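Local coordinates for alcohol dehydrogenase, zinc-containing (Streptococcus pneumoniae serotype 2, PDB 5YLN), which binds zinc and probably catalyses the NAD+-dependent oxidation of alcohols, as a member of the zinc-containing alcohol dehydrogenase family, at residues I36-I41 with I348-I353; D84-S89 with L137-E142; D146-M151 with I314-L319. All blocks are in the same frame, centred on the assembly; numbering follows the deposited sequence.

From the N terminus, the chain first lays down strand 33-39, but contact 1 is completed only when strand 347-350 pairs with it near the C terminus, so this contact spans some 300 residues. Within that span contact 2 closes a much shorter loop, joining strand 85-88 to strand 137-139. Contact 3 opens just afterwards on helix 146-151 and closes at 314-319, beyond the Rossmann-type sheet. Contacts 2 and 3 thus follow in series, both enclosed by contact 1. Contacts 1 and 2 belong to one mixed sheet of the catalytic domain. Contact 3 brings helix 146-151 against the return from the cofactor-domain region, and salt bridges join D146 to K38 and K85.

Contact 1. Residues I36-I41 with I348-I353; sequences IVKTTI and IIENDI
T39 and I349 stand side by side on one face of an antiparallel pair, with CG2 of T39 3.6 Å from CB of I349. Both are beta-branched, a shape that suits an extended backbone. T39 has OG1 anti to its backbone N (chi1 -168°), sending the hydroxyl to E65 O and leaving the methyl for I349. I349 also crosses I41 obliquely, its CD1 3.8 Å from I41 CG1, and helix 329-337 packs on both isoleucines. Two backbone bonds frame the T39-I349 pair: T39 N donates to I349 O in the carbonyl plane, while I349 N reaches T39 O from above the plane, each at 2.7 Å. Strand 347-350 lies between strand 33-39, antiparallel, and strand 322-325, parallel, in the mixed sheet of the GroES-like catalytic domain, where V37 and K38 form a classic beta bulge opposite I67. On the other face K38 and E350 extend alongside each other, CE of K38 3.8 Å from CD of E350. Their tips, NZ and OE2, stay 4.6 Å apart, too far for a salt bridge, the ammonium being engaged by E147 and D146. Past the strand end N351 N donates almost straight (177°) to V37 O at 2.9 Å, from above the carbonyl plane. Its ND2 bonds I36 O at 2.8 Å, 8° out of the amide plane, and S354 OG; OD1 accepts from I353 N in an Asx turn.

Contact 2. Residues D84-S89 with L137-E142; sequences DKVLIS and LYHTPE
The carbonyl oxygen of K85 receives two bonds, both from T140. T140 N lies 3.2 Å from K85 O, in the carbonyl plane and on a lone pair, and T140 OG1 adds a weak bond to K85 O at 3.3 Å. The hydroxyl gets there because OG1 sits in the crowded position between backbone N and carbonyl carbon (chi1 55°), which suits a small beta-branched residue. The same rotamer turns CG2 of T140 in close over L87 N, 3.3 Å away. Farther along, L87 and Y138 form the hydrogen-bonded antiparallel pair: L87 N donates to Y138 O at 2.7 Å and Y138 N to L87 O at 2.9 Å. Their side chains leave together on one face, leucine CD2 beside ring carbon CD2. On the other face I88 and L137 lie alongside each other, CG1 of I88 3.6 Å from CD2 of L137, branched apolar groups suited to a buried face. At the far end OD2 of D84 meets the ring edge of H139 near its plane, 3.3 Å from CE1. The carboxylate, tilted 65° to the ring and salt-bridged through OD1 to K81, probably polarises it only modestly; NE2 bonds to N79 O and F80 stacks on the ring. Strands 85-88 and 137-139 lie at one end of the curled catalytic-domain sheet, with strand 66-72 on the other side of strand 85-88, and helix 302-310 touches L87 and Y138.

Contact 3. Residues D146-M151 with I314-L319; sequences DEALVM and IEPEKL
Apolar packing carries this contact; no hydrogen bond joins helix 146-151 to the short 3-10 turn at 316-319. A148 presents its single methyl to the proline ring, CB lying 3.7 Å from P316 CG, and the small residue lets the two backbones come close: the CA atoms of A148 and E317 are 4.3 Å apart. One helical turn on, M151 carries the contact past the proline. Its chain bends at chi2 (-59°) and again at chi3, so that the flexible thioether curls to the leucine and the M151 side chain crosses L319 obliquely, SD 3.8 Å from L319 CB. M151 CG also rests 3.9 Å from P316 O, an oxygen already engaged within its own turn by L319 N. Proline, with no N-H to offer, suits the first position of such a turn.

Two acidic side chains give van der Waals contact through their carbon parts. E147 CB meets E317 CB at 4.1 Å, but the carboxylates part company. E147, bent at chi2 (70°), carries OE1 away to a salt bridge with K38; E317, with CG in the crowded position between backbone N and carbonyl carbon and a bend at chi2, sets OE2 3.5 Å from A148 CB.

Around the turn, I314 and L319 touch helix 182-191, whereas V150 on the helix packs against I67 and T40. The arrangement is thus a buried seam between the GroES-like catalytic domain and the Rossmann-type domain, as in medium-chain alcohol dehydrogenases, with the M151 side chain about 10 Å from the zinc held by C42 and H64.

Contact 1. Residues I36-I41 with I348-I353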
ATOM      1  N   ILE A  36      14.638  -8.867  34.658  1.00 41.74           N
ATOM      2  CA  ILE A  36      15.086  -7.805  33.763  1.00 35.37           C
ATOM      3  C   ILE A  36      16.480  -7.351  34.176  1.00 31.33           C
ATOM      4  O   ILE A  36      16.739  -7.070  35.355  1.00 42.79           O
ATOM      5  CB  ILE A  36      14.101  -6.623  33.756  1.00 39.44           C
ATOM      6  CG1 ILE A  36      12.709  -7.035  33.273  1.00 31.38           C
ATOM      7  CG2 ILE A  36      14.631  -5.502  32.887  1.00 32.64           C
ATOM      8  CD1 ILE A  36      12.680  -7.606  31.878  1.00 29.78           C
ATOM      9  N   VAL A  37      17.389  -7.296  33.207  1.00 35.30           N
ATOM     10  CA  VAL A  37      18.725  -6.730  33.396  1.00 31.57           C
ATOM     11  C   VAL A  37      18.773  -5.273  32.952  1.00 35.44           C
ATOM     12  O   VAL A  37      19.258  -4.418  33.689  1.00 38.48           O
ATOM     13  CB  VAL A  37      19.781  -7.580  32.649  1.00 38.62           C
ATOM     14  CG1 VAL A  37      21.128  -6.877  32.614  1.00 38.05           C
ATOM     15  CG2 VAL A  37      19.912  -8.959  33.293  1.00 33.39           C
ATOM     16  N   LYS A  38      18.263  -4.974  31.751  1.00 32.99           N
ATOM     17  CA  LYS A  38      18.273  -3.623  31.209  1.00 32.11           C
ATOM     18  C   LYS A  38      17.022  -3.395  30.374  1.00 31.97           C
ATOM     19  O   LYS A  38      16.513  -4.311  29.735  1.00 32.12           O
ATOM     20  CB  LYS A  38      19.513  -3.355  30.352  1.00 36.19           C
ATOM     21  CG  LYS A  38      20.747  -2.984  31.145  1.00 35.66           C
ATOM     22  CD  LYS A  38      21.994  -3.029  30.269  1.00 37.65           C
ATOM     23  CE  LYS A  38      23.240  -2.898  31.146  1.00 40.43           C
ATOM     24  NZ  LYS A  38      24.463  -2.670  30.355  1.00 37.07           N
ATOM     25  N   THR A  39      16.526  -2.165  30.395  1.00 31.67           N
ATOM     26  CA  THR A  39      15.311  -1.827  29.671  1.00 29.58           C
ATOM     27  C   THR A  39      15.467  -0.409  29.130  1.00 33.34           C
ATOM     28  O   THR A  39      16.524   0.218  29.269  1.00 34.46           O
ATOM     29  CB  THR A  39      14.075  -1.984  30.576  1.00 37.92           C
ATOM     30  OG1 THR A  39      12.886  -1.912  29.789  1.00 37.53           O
ATOM     31  CG2 THR A  39      14.020  -0.883  31.688  1.00 30.58           C
ATOM     32  N   THR A  40      14.409   0.089  28.490  1.00 30.03           N
ATOM     33  CA  THR A  40      14.372   1.451  27.960  1.00 31.75           C
ATOM     34  C   THR A  40      12.915   1.961  27.964  1.00 30.46           C
ATOM     35  O   THR A  40      11.992   1.282  28.423  1.00 31.21           O
ATOM     36  CB  THR A  40      15.023   1.473  26.562  1.00 34.52           C
ATOM     37  OG1 THR A  40      15.128   2.811  26.057  1.00 32.09           O
ATOM     38  CG2 THR A  40      14.228   0.658  25.583  1.00 28.46           C
ATOM     39  N   ILE A  41      12.719   3.174  27.451  1.00 30.34           N
ATOM     40  CA  ILE A  41      11.408   3.799  27.297  1.00 29.85           C
ATOM     41  C   ILE A  41      11.150   4.012  25.808  1.00 43.71           C
ATOM     42  O   ILE A  41      12.052   4.399  25.056  1.00 37.82           O
ATOM     43  CB  ILE A  41      11.316   5.155  28.034  1.00 37.52           C
ATOM     44  CG1 ILE A  41      11.909   5.087  29.447  1.00 36.67           C
ATOM     45  CG2 ILE A  41       9.877   5.631  28.109  1.00 36.19           C
ATOM     46  CD1 ILE A  41      12.174   6.450  30.027  1.00 31.68           C
ATOM     47  N   ILE A 348      18.855   4.041  28.467  1.00 33.07           N
ATOM     48  CA  ILE A 348      18.957   2.670  28.946  1.00 43.91           C
ATOM     49  C   ILE A 348      18.811   2.682  30.463  1.00 40.72           C
ATOM     50  O   ILE A 348      19.364   3.548  31.153  1.00 31.67           O
ATOM     51  CB  ILE A 348      20.265   1.983  28.488  1.00 48.65           C
ATOM     52  CG1 ILE A 348      20.196   0.481  28.716  1.00 51.92           C
ATOM     53  CG2 ILE A 348      21.426   2.493  29.232  1.00 51.21           C
ATOM     54  CD1 ILE A 348      19.841  -0.280  27.484  1.00 48.54           C
ATOM     55  N   ILE A 349      18.019   1.743  30.973  1.00 36.41           N
ATOM     56  CA  ILE A 349      17.695   1.650  32.388  1.00 34.63           C
ATOM     57  C   ILE A 349      18.159   0.288  32.881  1.00 31.57           C
ATOM     58  O   ILE A 349      17.713  -0.739  32.362  1.00 34.86           O
ATOM     59  CB  ILE A 349      16.191   1.842  32.635  1.00 37.67           C
ATOM     60  CG1 ILE A 349      15.728   3.203  32.096  1.00 36.87           C
ATOM     61  CG2 ILE A 349      15.897   1.741  34.129  1.00 43.85           C
ATOM     62  CD1 ILE A 349      14.246   3.265  31.811  1.00 39.63           C
ATOM     63  N   GLU A 350      19.034   0.279  33.889  1.00 32.12           N
ATOM     64  CA  GLU A 350      19.670  -0.938  34.381  1.00 39.64           C
ATOM     65  C   GLU A 350      19.104  -1.325  35.740  1.00 33.14           C
ATOM     66  O   GLU A 350      18.981  -0.478  36.627  1.00 34.14           O
ATOM     67  CB  GLU A 350      21.186  -0.766  34.488  1.00 45.09           C
ATOM     68  CG  GLU A 350      21.902  -2.079  34.708  1.00 51.43           C
ATOM     69  CD  GLU A 350      23.399  -1.918  34.794  1.00 63.41           C
ATOM     70  OE1 GLU A 350      23.888  -0.767  34.761  1.00 69.08           O
ATOM     71  OE2 GLU A 350      24.087  -2.952  34.896  1.00 68.60           O
ATOM     72  N   ASN A 351      18.795  -2.609  35.905  1.00 35.03           N
ATOM     73  CA  ASN A 351      18.188  -3.129  37.131  1.00 37.11           C
ATOM     74  C   ASN A 351      19.251  -3.176  38.230  1.00 43.87           C
ATOM     75  O   ASN A 351      20.024  -4.133  38.337  1.00 39.64           O
ATOM     76  CB  ASN A 351      17.573  -4.503  36.891  1.00 35.74           C
ATOM     77  CG  ASN A 351      16.882  -5.071  38.130  1.00 33.31           C
ATOM     78  OD1 ASN A 351      16.974  -4.505  39.233  1.00 33.99           O
ATOM     79  ND2 ASN A 351      16.199  -6.187  37.959  1.00 33.07           N
ATOM     80  N   ASP A 352      19.274  -2.142  39.064  1.00 37.68           N
ATOM     81  CA  ASP A 352      20.183  -2.051  40.195  1.00 35.14           C
ATOM     82  C   ASP A 352      19.571  -2.610  41.472  1.00 48.04           C
ATOM     83  O   ASP A 352      20.169  -2.464  42.538  1.00 36.47           O
ATOM     84  CB  ASP A 352      20.601  -0.591  40.429  1.00 41.75           C
ATOM     85  CG  ASP A 352      19.411   0.315  40.783  1.00 41.13           C
ATOM     86  OD1 ASP A 352      18.299   0.042  40.274  1.00 42.08           O
ATOM     87  OD2 ASP A 352      19.582   1.296  41.559  1.00 45.52           O
ATOM     88  N   ILE A 353      18.399  -3.235  41.394  1.00 48.94           N
ATOM     89  CA  ILE A 353      17.655  -3.654  42.577  1.00 45.24           C
ATOM     90  C   ILE A 353      17.750  -5.155  42.799  1.00 41.76           C
ATOM     91  O   ILE A 353      17.975  -5.599  43.924  1.00 44.34           O
ATOM     92  CB  ILE A 353      16.177  -3.197  42.478  1.00 47.48           C
ATOM     93  CG1 ILE A 353      16.085  -1.667  42.380  1.00 46.02           C
ATOM     94  CG2 ILE A 353      15.370  -3.700  43.694  1.00 39.26           C
ATOM     95  CD1 ILE A 353      14.680  -1.123  42.140  1.00 36.98           C
TER

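Contact 2. Residues D84-S89 with L137-E142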
ATOM      1  N   ASP A  84      19.731 -18.634  31.310  1.00 39.57           N
ATOM      2  CA  ASP A  84      19.900 -18.158  29.944  1.00 43.55           C
ATOM      3  C   ASP A  84      19.786 -16.643  29.874  1.00 39.83           C
ATOM      4  O   ASP A  84      18.791 -16.061  30.313  1.00 45.35           O
ATOM      5  CB  ASP A  84      18.855 -18.812  29.049  1.00 42.99           C
ATOM      6  CG  ASP A  84      19.110 -20.299  28.844  1.00 46.15           C
ATOM      7  OD1 ASP A  84      20.163 -20.792  29.303  1.00 43.04           O
ATOM      8  OD2 ASP A  84      18.259 -20.973  28.232  1.00 44.19           O
ATOM      9  N   LYS A  85      20.820 -16.004  29.327  1.00 32.21           N
ATOM     10  CA  LYS A  85      20.786 -14.578  29.018  1.00 35.93           C
ATOM     11  C   LYS A  85      20.058 -14.395  27.690  1.00 42.75           C
ATOM     12  O   LYS A  85      20.480 -14.958  26.672  1.00 47.55           O
ATOM     13  CB  LYS A  85      22.197 -14.003  28.949  1.00 42.15           C
ATOM     14  CG  LYS A  85      22.235 -12.589  28.416  1.00 47.28           C
ATOM     15  CD  LYS A  85      23.552 -11.885  28.704  1.00 48.98           C
ATOM     16  CE  LYS A  85      23.663 -10.625  27.839  1.00 55.44           C
ATOM     17  NZ  LYS A  85      24.506  -9.555  28.443  1.00 60.67           N
ATOM     18  N   VAL A  86      18.953 -13.648  27.693  1.00 36.11           N
ATOM     19  CA  VAL A  86      18.100 -13.602  26.506  1.00 45.29           C
ATOM     20  C   VAL A  86      17.519 -12.211  26.256  1.00 44.28           C
ATOM     21  O   VAL A  86      17.402 -11.378  27.161  1.00 44.53           O
ATOM     22  CB  VAL A  86      16.965 -14.657  26.581  1.00 54.37           C
ATOM     23  CG1 VAL A  86      17.548 -16.088  26.526  1.00 76.90           C
ATOM     24  CG2 VAL A  86      16.112 -14.448  27.811  1.00 56.11           C
ATOM     25  N   LEU A  87      17.206 -11.961  24.990  1.00 34.83           N
ATOM     26  CA  LEU A  87      16.453 -10.797  24.554  1.00 32.82           C
ATOM     27  C   LEU A  87      14.962 -11.109  24.539  1.00 32.78           C
ATOM     28  O   LEU A  87      14.546 -12.210  24.164  1.00 41.99           O
ATOM     29  CB  LEU A  87      16.905 -10.361  23.160  1.00 40.09           C
ATOM     30  CG  LEU A  87      15.939  -9.481  22.357  1.00 42.47           C
ATOM     31  CD1 LEU A  87      16.105  -7.991  22.649  1.00 42.78           C
ATOM     32  CD2 LEU A  87      16.036  -9.780  20.859  1.00 40.32           C
ATOM     33  N   ILE A  88      14.155 -10.128  24.940  1.00 40.72           N
ATOM     34  CA  ILE A  88      12.703 -10.257  24.945  1.00 33.60           C
ATOM     35  C   ILE A  88      12.150  -9.313  23.887  1.00 32.76           C
ATOM     36  O   ILE A  88      12.349  -8.090  23.962  1.00 33.98           O
ATOM     37  CB  ILE A  88      12.088  -9.954  26.318  1.00 40.51           C
ATOM     38  CG1 ILE A  88      12.905 -10.607  27.444  1.00 44.66           C
ATOM     39  CG2 ILE A  88      10.643 -10.441  26.358  1.00 27.84           C
ATOM     40  CD1 ILE A  88      13.352  -9.637  28.495  1.00 32.93           C
ATOM     41  N   SER A  89      11.449  -9.887  22.911  1.00 28.58           N
ATOM     42  CA  SER A  89      10.767  -9.098  21.895  1.00 35.40           C
ATOM     43  C   SER A  89       9.570  -8.362  22.490  1.00 33.18           C
ATOM     44  O   SER A  89       8.946  -8.819  23.449  1.00 36.48           O
ATOM     45  CB  SER A  89      10.314 -10.018  20.745  1.00 33.41           C
ATOM     46  OG  SER A  89       9.379  -9.372  19.917  1.00 37.62           O
ATOM     47  N   LEU A 137      11.395 -15.186  23.301  1.00 36.81           N
ATOM     48  CA  LEU A 137      12.759 -14.951  23.763  1.00 34.74           C
ATOM     49  C   LEU A 137      13.767 -15.332  22.682  1.00 35.15           C
ATOM     50  O   LEU A 137      13.518 -16.221  21.868  1.00 30.31           O
ATOM     51  CB  LEU A 137      13.039 -15.762  25.031  1.00 29.76           C
ATOM     52  CG  LEU A 137      12.137 -15.515  26.236  1.00 39.74           C
ATOM     53  CD1 LEU A 137      12.575 -16.387  27.417  1.00 38.13           C
ATOM     54  CD2 LEU A 137      12.200 -14.047  26.615  1.00 35.24           C
ATOM     55  N   TYR A 138      14.914 -14.658  22.695  1.00 32.78           N
ATOM     56  CA  TYR A 138      16.032 -14.980  21.815  1.00 32.19           C
ATOM     57  C   TYR A 138      17.313 -15.071  22.625  1.00 41.54           C
ATOM     58  O   TYR A 138      17.597 -14.192  23.447  1.00 39.44           O
ATOM     59  CB  TYR A 138      16.189 -13.941  20.709  1.00 41.49           C
ATOM     60  CG  TYR A 138      15.049 -13.966  19.732  1.00 47.27           C
ATOM     61  CD1 TYR A 138      15.075 -14.814  18.628  1.00 38.75           C
ATOM     62  CD2 TYR A 138      13.932 -13.164  19.924  1.00 47.90           C
ATOM     63  CE1 TYR A 138      14.033 -14.847  17.739  1.00 45.75           C
ATOM     64  CE2 TYR A 138      12.884 -13.189  19.041  1.00 47.86           C
ATOM     65  CZ  TYR A 138      12.937 -14.035  17.948  1.00 47.82           C
ATOM     66  OH  TYR A 138      11.896 -14.076  17.055  1.00 53.50           O
ATOM     67  N   HIS A 139      18.091 -16.122  22.381  1.00 42.22           N
ATOM     68  CA  HIS A 139      19.388 -16.243  23.020  1.00 37.48           C
ATOM     69  C   HIS A 139      20.303 -15.116  22.558  1.00 32.53           C
ATOM     70  O   HIS A 139      20.346 -14.792  21.373  1.00 33.57           O
ATOM     71  CB  HIS A 139      20.005 -17.607  22.693  1.00 40.67           C
ATOM     72  CG  HIS A 139      19.334 -18.752  23.385  1.00 35.38           C
ATOM     73  ND1 HIS A 139      19.474 -18.985  24.740  1.00 36.93           N
ATOM     74  CD2 HIS A 139      18.518 -19.724  22.916  1.00 35.10           C
ATOM     75  CE1 HIS A 139      18.776 -20.055  25.071  1.00 38.04           C
ATOM     76  NE2 HIS A 139      18.186 -20.521  23.983  1.00 42.13           N
ATOM     77  N   THR A 140      21.026 -14.496  23.503  1.00 34.66           N
ATOM     78  CA  THR A 140      21.750 -13.352  22.958  1.00 42.66           C
ATOM     79  C   THR A 140      23.179 -13.736  22.557  1.00 57.08           C
ATOM     80  O   THR A 140      23.856 -14.473  23.286  1.00 52.07           O
ATOM     81  CB  THR A 140      21.809 -12.210  23.965  1.00 38.67           C
ATOM     82  OG1 THR A 140      22.366 -12.680  25.202  1.00 44.55           O
ATOM     83  CG2 THR A 140      20.412 -11.645  24.216  1.00 37.74           C
ATOM     84  N   PRO A 141      23.655 -13.244  21.410  1.00 65.03           N
ATOM     85  CA  PRO A 141      25.066 -13.444  21.052  1.00 68.03           C
ATOM     86  C   PRO A 141      25.969 -12.675  22.003  1.00 70.55           C
ATOM     87  O   PRO A 141      25.658 -11.550  22.402  1.00 74.31           O
ATOM     88  CB  PRO A 141      25.158 -12.887  19.624  1.00 66.24           C
ATOM     89  CG  PRO A 141      23.744 -12.774  19.135  1.00 67.07           C
ATOM     90  CD  PRO A 141      22.907 -12.535  20.358  1.00 64.76           C
ATOM     91  N   GLU A 142      27.097 -13.293  22.369  1.00 72.32           N
ATOM     92  CA  GLU A 142      28.038 -12.649  23.286  1.00 78.25           C
ATOM     93  C   GLU A 142      28.805 -11.503  22.640  1.00 70.28           C
ATOM     94  O   GLU A 142      29.484 -10.759  23.349  1.00 64.08           O
ATOM     95  CB  GLU A 142      29.036 -13.669  23.846  1.00 84.15           C
ATOM     96  CG  GLU A 142      28.416 -14.773  24.696  1.00 90.92           C
ATOM     97  CD  GLU A 142      29.454 -15.578  25.465  1.00 96.51           C
ATOM     98  OE1 GLU A 142      30.497 -14.996  25.841  1.00 96.61           O
ATOM     99  OE2 GLU A 142      29.229 -16.789  25.692  1.00 98.12           O
TER

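Contact 3. Residues D146-M151 with I314-L319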
ATOM      1  N   ASP A 146      24.904  -4.785  25.415  1.00 40.95           N
ATOM      2  CA  ASP A 146      23.563  -4.723  25.997  1.00 41.01           C
ATOM      3  C   ASP A 146      22.738  -3.600  25.380  1.00 30.97           C
ATOM      4  O   ASP A 146      21.556  -3.783  25.084  1.00 40.32           O
ATOM      5  CB  ASP A 146      23.663  -4.527  27.508  1.00 42.25           C
ATOM      6  CG  ASP A 146      24.118  -5.789  28.257  1.00 50.27           C
ATOM      7  OD1 ASP A 146      24.406  -6.833  27.622  1.00 50.46           O
ATOM      8  OD2 ASP A 146      24.162  -5.733  29.506  1.00 52.34           O
ATOM      9  N   GLU A 147      23.360  -2.446  25.143  1.00 32.45           N
ATOM     10  CA  GLU A 147      22.628  -1.311  24.594  1.00 37.77           C
ATOM     11  C   GLU A 147      22.120  -1.616  23.196  1.00 38.11           C
ATOM     12  O   GLU A 147      21.009  -1.217  22.832  1.00 37.57           O
ATOM     13  CB  GLU A 147      23.517  -0.066  24.584  1.00 42.56           C
ATOM     14  CG  GLU A 147      23.845   0.491  25.968  1.00 57.94           C
ATOM     15  CD  GLU A 147      24.779  -0.407  26.767  1.00 66.55           C
ATOM     16  OE1 GLU A 147      24.437  -0.731  27.922  1.00 69.11           O
ATOM     17  OE2 GLU A 147      25.842  -0.803  26.236  1.00 64.88           O
ATOM     18  N   ALA A 148      22.917  -2.329  22.397  1.00 34.49           N
ATOM     19  CA  ALA A 148      22.462  -2.699  21.066  1.00 34.30           C
ATOM     20  C   ALA A 148      21.368  -3.757  21.138  1.00 37.03           C
ATOM     21  O   ALA A 148      20.415  -3.724  20.352  1.00 35.86           O
ATOM     22  CB  ALA A 148      23.632  -3.193  20.217  1.00 42.65           C
ATOM     23  N   LEU A 149      21.471  -4.691  22.085  1.00 34.53           N
ATOM     24  CA  LEU A 149      20.456  -5.736  22.170  1.00 28.97           C
ATOM     25  C   LEU A 149      19.102  -5.180  22.597  1.00 29.37           C
ATOM     26  O   LEU A 149      18.065  -5.630  22.096  1.00 30.78           O
ATOM     27  CB  LEU A 149      20.915  -6.836  23.125  1.00 33.35           C
ATOM     28  CG  LEU A 149      22.091  -7.659  22.594  1.00 34.02           C
ATOM     29  CD1 LEU A 149      22.736  -8.490  23.717  1.00 32.38           C
ATOM     30  CD2 LEU A 149      21.633  -8.549  21.394  1.00 26.29           C
ATOM     31  N   VAL A 150      19.077  -4.223  23.537  1.00 31.65           N
ATOM     32  CA  VAL A 150      17.787  -3.666  23.955  1.00 32.06           C
ATOM     33  C   VAL A 150      17.083  -2.991  22.779  1.00 33.04           C
ATOM     34  O   VAL A 150      15.849  -2.993  22.697  1.00 34.55           O
ATOM     35  CB  VAL A 150      17.977  -2.697  25.139  1.00 35.63           C
ATOM     36  CG1 VAL A 150      16.681  -1.923  25.438  1.00 35.94           C
ATOM     37  CG2 VAL A 150      18.404  -3.460  26.363  1.00 32.49           C
ATOM     38  N   MET A 151      17.848  -2.398  21.858  1.00 34.99           N
ATOM     39  CA  MET A 151      17.271  -1.780  20.668  1.00 26.53           C
ATOM     40  C   MET A 151      16.604  -2.801  19.750  1.00 27.90           C
ATOM     41  O   MET A 151      15.755  -2.427  18.938  1.00 37.18           O
ATOM     42  CB  MET A 151      18.355  -0.997  19.913  1.00 26.56           C
ATOM     43  CG  MET A 151      19.033   0.137  20.718  1.00 27.09           C
ATOM     44  SD  MET A 151      17.906   1.435  21.335  1.00 35.97           S
ATOM     45  CE  MET A 151      17.530   0.913  23.006  1.00 30.82           C
ATOM     46  N   ILE A 314      25.964  -2.042  10.895  1.00 92.03           N
ATOM     47  CA  ILE A 314      25.652  -0.822  11.630  1.00 78.44           C
ATOM     48  C   ILE A 314      25.751  -1.113  13.122  1.00 67.37           C
ATOM     49  O   ILE A 314      25.676  -2.262  13.572  1.00 59.50           O
ATOM     50  CB  ILE A 314      24.260  -0.248  11.308  1.00 74.11           C
ATOM     51  CG1 ILE A 314      23.204  -1.337  11.467  1.00 66.47           C
ATOM     52  CG2 ILE A 314      24.227   0.409   9.928  1.00 76.25           C
ATOM     53  CD1 ILE A 314      21.812  -0.823  11.312  1.00 64.26           C
ATOM     54  N   GLU A 315      25.894  -0.038  13.892  1.00 68.64           N
ATOM     55  CA  GLU A 315      26.051  -0.104  15.342  1.00 69.20           C
ATOM     56  C   GLU A 315      24.862   0.583  16.006  1.00 57.30           C
ATOM     57  O   GLU A 315      24.893   1.798  16.260  1.00 59.74           O
ATOM     58  CB  GLU A 315      27.389   0.510  15.770  1.00 74.38           C
ATOM     59  CG  GLU A 315      27.870   1.715  14.947  1.00 83.65           C
ATOM     60  CD  GLU A 315      29.285   2.173  15.338  1.00 93.37           C
ATOM     61  OE1 GLU A 315      30.218   1.338  15.283  1.00 95.67           O
ATOM     62  OE2 GLU A 315      29.462   3.361  15.706  1.00 93.90           O
ATOM     63  N   PRO A 316      23.791  -0.159  16.306  1.00 42.43           N
ATOM     64  CA  PRO A 316      22.596   0.461  16.905  1.00 45.81           C
ATOM     65  C   PRO A 316      22.810   1.015  18.304  1.00 41.52           C
ATOM     66  O   PRO A 316      21.963   1.780  18.778  1.00 33.98           O
ATOM     67  CB  PRO A 316      21.582  -0.684  16.922  1.00 42.57           C
ATOM     68  CG  PRO A 316      22.429  -1.928  16.918  1.00 44.81           C
ATOM     69  CD  PRO A 316      23.615  -1.606  16.099  1.00 37.48           C
ATOM     70  N   GLU A 317      23.908   0.670  18.979  1.00 38.10           N
ATOM     71  CA  GLU A 317      24.111   1.199  20.316  1.00 40.37           C
ATOM     72  C   GLU A 317      24.226   2.714  20.318  1.00 39.51           C
ATOM     73  O   GLU A 317      24.106   3.315  21.386  1.00 36.77           O
ATOM     74  CB  GLU A 317      25.347   0.571  20.972  1.00 39.06           C
ATOM     75  CG  GLU A 317      26.657   0.748  20.224  1.00 49.09           C
ATOM     76  CD  GLU A 317      26.906  -0.322  19.147  1.00 53.95           C
ATOM     77  OE1 GLU A 317      28.079  -0.476  18.750  1.00 59.21           O
ATOM     78  OE2 GLU A 317      25.953  -1.000  18.695  1.00 47.35           O
ATOM     79  N   LYS A 318      24.422   3.353  19.159  1.00 37.39           N
ATOM     80  CA  LYS A 318      24.472   4.810  19.163  1.00 40.87           C
ATOM     81  C   LYS A 318      23.091   5.455  19.294  1.00 35.20           C
ATOM     82  O   LYS A 318      23.012   6.673  19.426  1.00 39.47           O
ATOM     83  CB  LYS A 318      25.206   5.335  17.915  1.00 45.54           C
ATOM     84  CG  LYS A 318      24.727   4.810  16.578  1.00 54.25           C
ATOM     85  CD  LYS A 318      25.684   5.238  15.454  1.00 63.70           C
ATOM     86  CE  LYS A 318      25.530   4.358  14.217  1.00 69.29           C
ATOM     87  NZ  LYS A 318      26.627   4.546  13.217  1.00 69.35           N
ATOM     88  N   LEU A 319      22.009   4.668  19.277  1.00 30.78           N
ATOM     89  CA  LEU A 319      20.697   5.163  19.673  1.00 37.06           C
ATOM     90  C   LEU A 319      20.606   5.469  21.166  1.00 36.67           C
ATOM     91  O   LEU A 319      19.651   6.124  21.593  1.00 34.61           O
ATOM     92  CB  LEU A 319      19.618   4.147  19.296  1.00 28.65           C
ATOM     93  CG  LEU A 319      19.388   4.086  17.774  1.00 34.32           C
ATOM     94  CD1 LEU A 319      18.621   2.839  17.372  1.00 38.07           C
ATOM     95  CD2 LEU A 319      18.672   5.333  17.265  1.00 34.83           C
TER